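Local structure of methyltransferase type 12 (Clostridium thermocellum, 3JWG) at residues E124-Q134 / W174-Y184. The protein is the methyltransferase domain of bacterial Hen1, which probably transfers a methyl group from S-adenosyl-L-methionine to the 2'-O of the 3'-terminal nucleotide of small RNAs. Sequence-based numbering, arbitrary orientation.
Sequences EKVLFEFTRPQ and WAVKVAEKYGY
Phe128 touches both Tyr182 and Tyr184, and the three rings illustrate how two helices on one face of a Rossmann-type methyltransferase sheet can meet through an aromatic cluster bordered by polar bonds. Helices 117-131 and 168-182 run in roughly the same direction here, their local axes 10.5 Å apart and crossing at -37°. Tyr182 fits as a knob among Glu124, Lys125, Phe128 and Glu129. Over one face of its ring lies Phe128 CB, 3.4 Å from Tyr182 CG, a CH-pi contact; the two rings themselves are slid apart and barely overlap. Toward Tyr184 the geometry changes to edge-to-face, with the Phe128 ring edge directed at the tyrosine face and Phe128 CD1 3.8 Å from Tyr184 CE2. Val178 CG2 adds an aliphatic contact to Phe128 CE2, and Phe207 of strand 202-209 meets both residues.

Hydrogen bonds flank the cluster. Trp174 NE1 donates to Glu124 OE2 at 2.7 Å, reaching the oxygen on its anti side and out of the carboxylate plane. With CG beside the backbone N (chi1 -65°) and the chain extended beyond it, Glu124 spans the gap to the indole. The other carboxylate oxygen, OE1, accepts from a water shared with Lys181 NZ and Tyr182 OH. Just past the end of helix 117-131, Arg132 turns its guanidinium edge to Tyr182 O, gripping it end-on from NH1 (2.9 Å) and NH2 (3.0 Å), while NH1 also donates to Phe128 O. Tyr184 OH donates to Pro133 O at 2.7 Å.

One guanidinium thus joins a carbonyl of each segment by three bonds beside the aromatic cluster, and the partial negative charge of C-terminal helical turns would probably welcome its positive charge, while the Glu124 carboxylate is met by an indole N-H and a water.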
loop_
_atom_site.group_PDB
_atom_site.type_symbol
_atom_site.label_atom_id
_atom_site.label_comp_id
_atom_site.label_asym_id
_atom_site.label_seq_id
_atom_site.Cartn_x
_atom_site.Cartn_y
_atom_site.Cartn_z
ATOM N N GLU A 124 -4.241 7.962 -8.811
ATOM C CA GLU A 124 -3.757 7.072 -9.864
ATOM C C GLU A 124 -2.613 7.733 -10.632
ATOM O O GLU A 124 -1.600 7.099 -10.928
ATOM C CB GLU A 124 -4.883 6.736 -10.850
ATOM C CG GLU A 124 -6.040 5.945 -10.260
ATOM C CD GLU A 124 -7.173 5.748 -11.256
ATOM O OE1 GLU A 124 -7.124 6.351 -12.349
ATOM O OE2 GLU A 124 -8.112 4.991 -10.943
ATOM N N LYS A 125 -2.790 9.008 -10.976
ATOM C CA LYS A 125 -1.755 9.743 -11.698
ATOM C C LYS A 125 -0.509 9.823 -10.830
ATOM O O LYS A 125 0.601 9.526 -11.281
ATOM C CB LYS A 125 -2.218 11.162 -12.030
ATOM C CG LYS A 125 -3.300 11.262 -13.086
ATOM C CD LYS A 125 -3.573 12.722 -13.418
ATOM C CE LYS A 125 -4.673 12.880 -14.457
ATOM N NZ LYS A 125 -4.942 14.328 -14.734
ATOM N N VAL A 126 -0.695 10.233 -9.580
ATOM C CA VAL A 126 0.423 10.347 -8.647
ATOM C C VAL A 126 1.191 9.029 -8.535
ATOM O O VAL A 126 2.429 9.003 -8.515
ATOM C CB VAL A 126 -0.067 10.737 -7.229
ATOM C CG1 VAL A 126 1.100 10.678 -6.240
ATOM C CG2 VAL A 126 -0.669 12.134 -7.250
ATOM N N LEU A 127 0.446 7.936 -8.472
ATOM C CA LEU A 127 1.042 6.620 -8.326
ATOM C C LEU A 127 1.721 6.051 -9.569
ATOM O O LEU A 127 2.906 5.710 -9.534
ATOM C CB LEU A 127 -0.024 5.635 -7.830
ATOM C CG LEU A 127 0.370 4.172 -7.599
ATOM C CD1 LEU A 127 1.625 4.078 -6.744
ATOM C CD2 LEU A 127 -0.790 3.454 -6.925
ATOM N N PHE A 128 0.977 5.956 -10.664
ATOM C CA PHE A 128 1.506 5.371 -11.889
ATOM C C PHE A 128 2.202 6.308 -12.872
ATOM O O PHE A 128 2.912 5.846 -13.763
ATOM C CB PHE A 128 0.387 4.615 -12.609
ATOM C CG PHE A 128 -0.233 3.519 -11.778
ATOM C CD1 PHE A 128 0.488 2.367 -11.475
ATOM C CD2 PHE A 128 -1.529 3.653 -11.281
ATOM C CE1 PHE A 128 -0.073 1.362 -10.683
ATOM C CE2 PHE A 128 -2.099 2.657 -10.490
ATOM C CZ PHE A 128 -1.370 1.508 -10.189
ATOM N N GLU A 129 2.012 7.613 -12.716
ATOM C CA GLU A 129 2.659 8.558 -13.622
ATOM C C GLU A 129 3.761 9.349 -12.924
ATOM O O GLU A 129 4.864 9.467 -13.446
ATOM C CB GLU A 129 1.631 9.517 -14.225
ATOM C CG GLU A 129 2.169 10.358 -15.370
ATOM C CD GLU A 129 1.156 11.362 -15.881
ATOM O OE1 GLU A 129 0.064 10.944 -16.324
ATOM O OE2 GLU A 129 1.457 12.575 -15.840
ATOM N N PHE A 130 3.461 9.883 -11.744
ATOM C CA PHE A 130 4.435 10.666 -10.985
ATOM C C PHE A 130 5.486 9.778 -10.309
ATOM O O PHE A 130 6.680 9.884 -10.588
ATOM C CB PHE A 130 3.723 11.508 -9.919
ATOM C CG PHE A 130 2.724 12.495 -10.476
ATOM C CD1 PHE A 130 1.862 13.179 -9.622
ATOM C CD2 PHE A 130 2.657 12.760 -11.845
ATOM C CE1 PHE A 130 0.948 14.113 -10.117
ATOM C CE2 PHE A 130 1.745 13.696 -12.350
ATOM C CZ PHE A 130 0.891 14.371 -11.483
ATOM N N THR A 131 5.041 8.896 -9.425
ATOM C CA THR A 131 5.953 8.010 -8.717
ATOM C C THR A 131 6.512 6.981 -9.705
ATOM O O THR A 131 7.722 6.778 -9.790
ATOM C CB THR A 131 5.211 7.338 -7.557
ATOM O OG1 THR A 131 4.475 8.345 -6.850
ATOM C CG2 THR A 131 6.182 6.681 -6.592
ATOM N N ARG A 132 5.612 6.345 -10.447
ATOM C CA ARG A 132 5.972 5.371 -11.477
ATOM C C ARG A 132 7.154 4.450 -11.154
ATOM O O ARG A 132 8.156 4.442 -11.874
ATOM C CB ARG A 132 6.246 6.133 -12.784
ATOM C CG ARG A 132 6.192 5.305 -14.056
ATOM C CD ARG A 132 6.204 6.221 -15.286
ATOM N NE ARG A 132 6.055 5.478 -16.536
ATOM C CZ ARG A 132 4.918 4.936 -16.969
ATOM N NH1 ARG A 132 3.797 5.051 -16.261
ATOM N NH2 ARG A 132 4.905 4.258 -18.110
ATOM N N PRO A 133 7.048 3.648 -10.079
ATOM C CA PRO A 133 8.139 2.736 -9.714
ATOM C C PRO A 133 8.069 1.446 -10.542
ATOM O O PRO A 133 7.056 1.169 -11.186
ATOM C CB PRO A 133 7.894 2.489 -8.226
ATOM C CG PRO A 133 6.378 2.450 -8.167
ATOM C CD PRO A 133 5.975 3.621 -9.063
ATOM N N GLN A 134 9.145 0.664 -10.525
ATOM C CA GLN A 134 9.176 -0.584 -11.278
ATOM C C GLN A 134 8.058 -1.519 -10.812
ATOM O O GLN A 134 7.464 -2.238 -11.613
ATOM C CB GLN A 134 10.530 -1.271 -11.105
ATOM C CG GLN A 134 10.586 -2.653 -11.734
ATOM C CD GLN A 134 10.430 -2.624 -13.243
ATOM O OE1 GLN A 134 10.004 -3.608 -13.848
ATOM N NE2 GLN A 134 10.790 -1.504 -13.859
ATOM N N TRP A 174 -10.703 -2.420 -12.242
ATOM C CA TRP A 174 -9.985 -1.175 -11.995
ATOM C C TRP A 174 -8.493 -1.354 -12.264
ATOM O O TRP A 174 -7.874 -0.546 -12.952
ATOM C CB TRP A 174 -10.172 -0.735 -10.542
ATOM C CG TRP A 174 -9.281 0.405 -10.158
ATOM C CD1 TRP A 174 -9.477 1.731 -10.430
ATOM C CD2 TRP A 174 -8.029 0.317 -9.465
ATOM N NE1 TRP A 174 -8.427 2.475 -9.947
ATOM C CE2 TRP A 174 -7.523 1.632 -9.350
ATOM C CE3 TRP A 174 -7.284 -0.746 -8.928
ATOM C CZ2 TRP A 174 -6.302 1.918 -8.720
ATOM C CZ3 TRP A 174 -6.065 -0.462 -8.298
ATOM C CH2 TRP A 174 -5.592 0.858 -8.202
ATOM N N ALA A 175 -7.919 -2.412 -11.705
ATOM C CA ALA A 175 -6.495 -2.683 -11.875
ATOM C C ALA A 175 -6.097 -2.858 -13.340
ATOM O O ALA A 175 -5.113 -2.274 -13.794
ATOM C CB ALA A 175 -6.099 -3.913 -11.086
ATOM N N VAL A 176 -6.856 -3.667 -14.072
ATOM C CA VAL A 176 -6.568 -3.909 -15.482
ATOM C C VAL A 176 -6.602 -2.617 -16.296
ATOM O O VAL A 176 -5.744 -2.397 -17.157
ATOM C CB VAL A 176 -7.573 -4.929 -16.092
ATOM C CG1 VAL A 176 -7.405 -4.996 -17.611
ATOM C CG2 VAL A 176 -7.342 -6.303 -15.478
ATOM N N LYS A 177 -7.583 -1.761 -16.023
ATOM C CA LYS A 177 -7.699 -0.503 -16.746
ATOM C C LYS A 177 -6.558 0.465 -16.468
ATOM O O LYS A 177 -5.997 1.038 -17.397
ATOM C CB LYS A 177 -9.033 0.190 -16.439
ATOM C CG LYS A 177 -10.216 -0.378 -17.213
ATOM C CD LYS A 177 -11.535 0.254 -16.776
ATOM C CE LYS A 177 -12.736 -0.500 -17.343
ATOM N NZ LYS A 177 -14.021 0.053 -16.820
ATOM N N VAL A 178 -6.213 0.665 -15.197
ATOM C CA VAL A 178 -5.129 1.584 -14.883
ATOM C C VAL A 178 -3.797 1.049 -15.398
ATOM O O VAL A 178 -2.957 1.812 -15.879
ATOM C CB VAL A 178 -5.027 1.858 -13.360
ATOM C CG1 VAL A 178 -6.338 2.421 -12.856
ATOM C CG2 VAL A 178 -4.657 0.588 -12.613
ATOM N N ALA A 179 -3.609 -0.265 -15.299
ATOM C CA ALA A 179 -2.381 -0.896 -15.772
ATOM C C ALA A 179 -2.228 -0.604 -17.260
ATOM O O ALA A 179 -1.142 -0.263 -17.735
ATOM C CB ALA A 179 -2.444 -2.400 -15.544
ATOM N N GLU A 180 -3.327 -0.748 -17.989
ATOM C CA GLU A 180 -3.332 -0.504 -19.426
ATOM C C GLU A 180 -3.107 0.976 -19.728
ATOM O O GLU A 180 -2.316 1.323 -20.598
ATOM C CB GLU A 180 -4.663 -0.983 -20.020
ATOM C CG GLU A 180 -4.737 -0.968 -21.536
ATOM C CD GLU A 180 -4.991 0.416 -22.095
ATOM O OE1 GLU A 180 -6.033 1.012 -21.745
ATOM O OE2 GLU A 180 -4.156 0.909 -22.883
ATOM N N LYS A 181 -3.789 1.841 -18.986
ATOM C CA LYS A 181 -3.676 3.285 -19.173
ATOM C C LYS A 181 -2.272 3.831 -18.908
ATOM O O LYS A 181 -1.838 4.774 -19.570
ATOM C CB LYS A 181 -4.684 4.003 -18.264
ATOM C CG LYS A 181 -4.654 5.526 -18.345
ATOM C CD LYS A 181 -5.737 6.141 -17.461
ATOM C CE LYS A 181 -5.801 7.656 -17.621
ATOM N NZ LYS A 181 -6.949 8.266 -16.876
ATOM N N TYR A 182 -1.556 3.228 -17.961
ATOM C CA TYR A 182 -0.221 3.701 -17.608
ATOM C C TYR A 182 0.978 2.851 -18.041
ATOM O O TYR A 182 2.111 3.133 -17.657
ATOM C CB TYR A 182 -0.166 3.953 -16.100
ATOM C CG TYR A 182 -1.009 5.133 -15.673
ATOM C CD1 TYR A 182 -0.611 6.437 -15.960
ATOM C CD2 TYR A 182 -2.221 4.947 -15.006
ATOM C CE1 TYR A 182 -1.393 7.526 -15.597
ATOM C CE2 TYR A 182 -3.015 6.032 -14.639
ATOM C CZ TYR A 182 -2.594 7.317 -14.936
ATOM O OH TYR A 182 -3.367 8.394 -14.567
ATOM N N GLY A 183 0.743 1.815 -18.837
ATOM C CA GLY A 183 1.860 1.007 -19.299
ATOM C C GLY A 183 2.440 0.028 -18.298
ATOM O O GLY A 183 3.654 -0.197 -18.262
ATOM N N TYR A 184 1.571 -0.560 -17.485
ATOM C CA TYR A 184 1.980 -1.543 -16.491
ATOM C C TYR A 184 1.252 -2.842 -16.802
ATOM O O TYR A 184 0.227 -2.843 -17.480
ATOM C CB TYR A 184 1.560 -1.108 -15.077
ATOM C CG TYR A 184 2.492 -0.150 -14.365
ATOM C CD1 TYR A 184 3.400 -0.613 -13.414
ATOM C CD2 TYR A 184 2.451 1.215 -14.629
ATOM C CE1 TYR A 184 4.249 0.264 -12.736
ATOM C CE2 TYR A 184 3.297 2.107 -13.958
ATOM C CZ TYR A 184 4.191 1.624 -13.013
ATOM O OH TYR A 184 5.017 2.499 -12.342
HETATM O O HOH W 1 -5.908 8.183 -14.016
#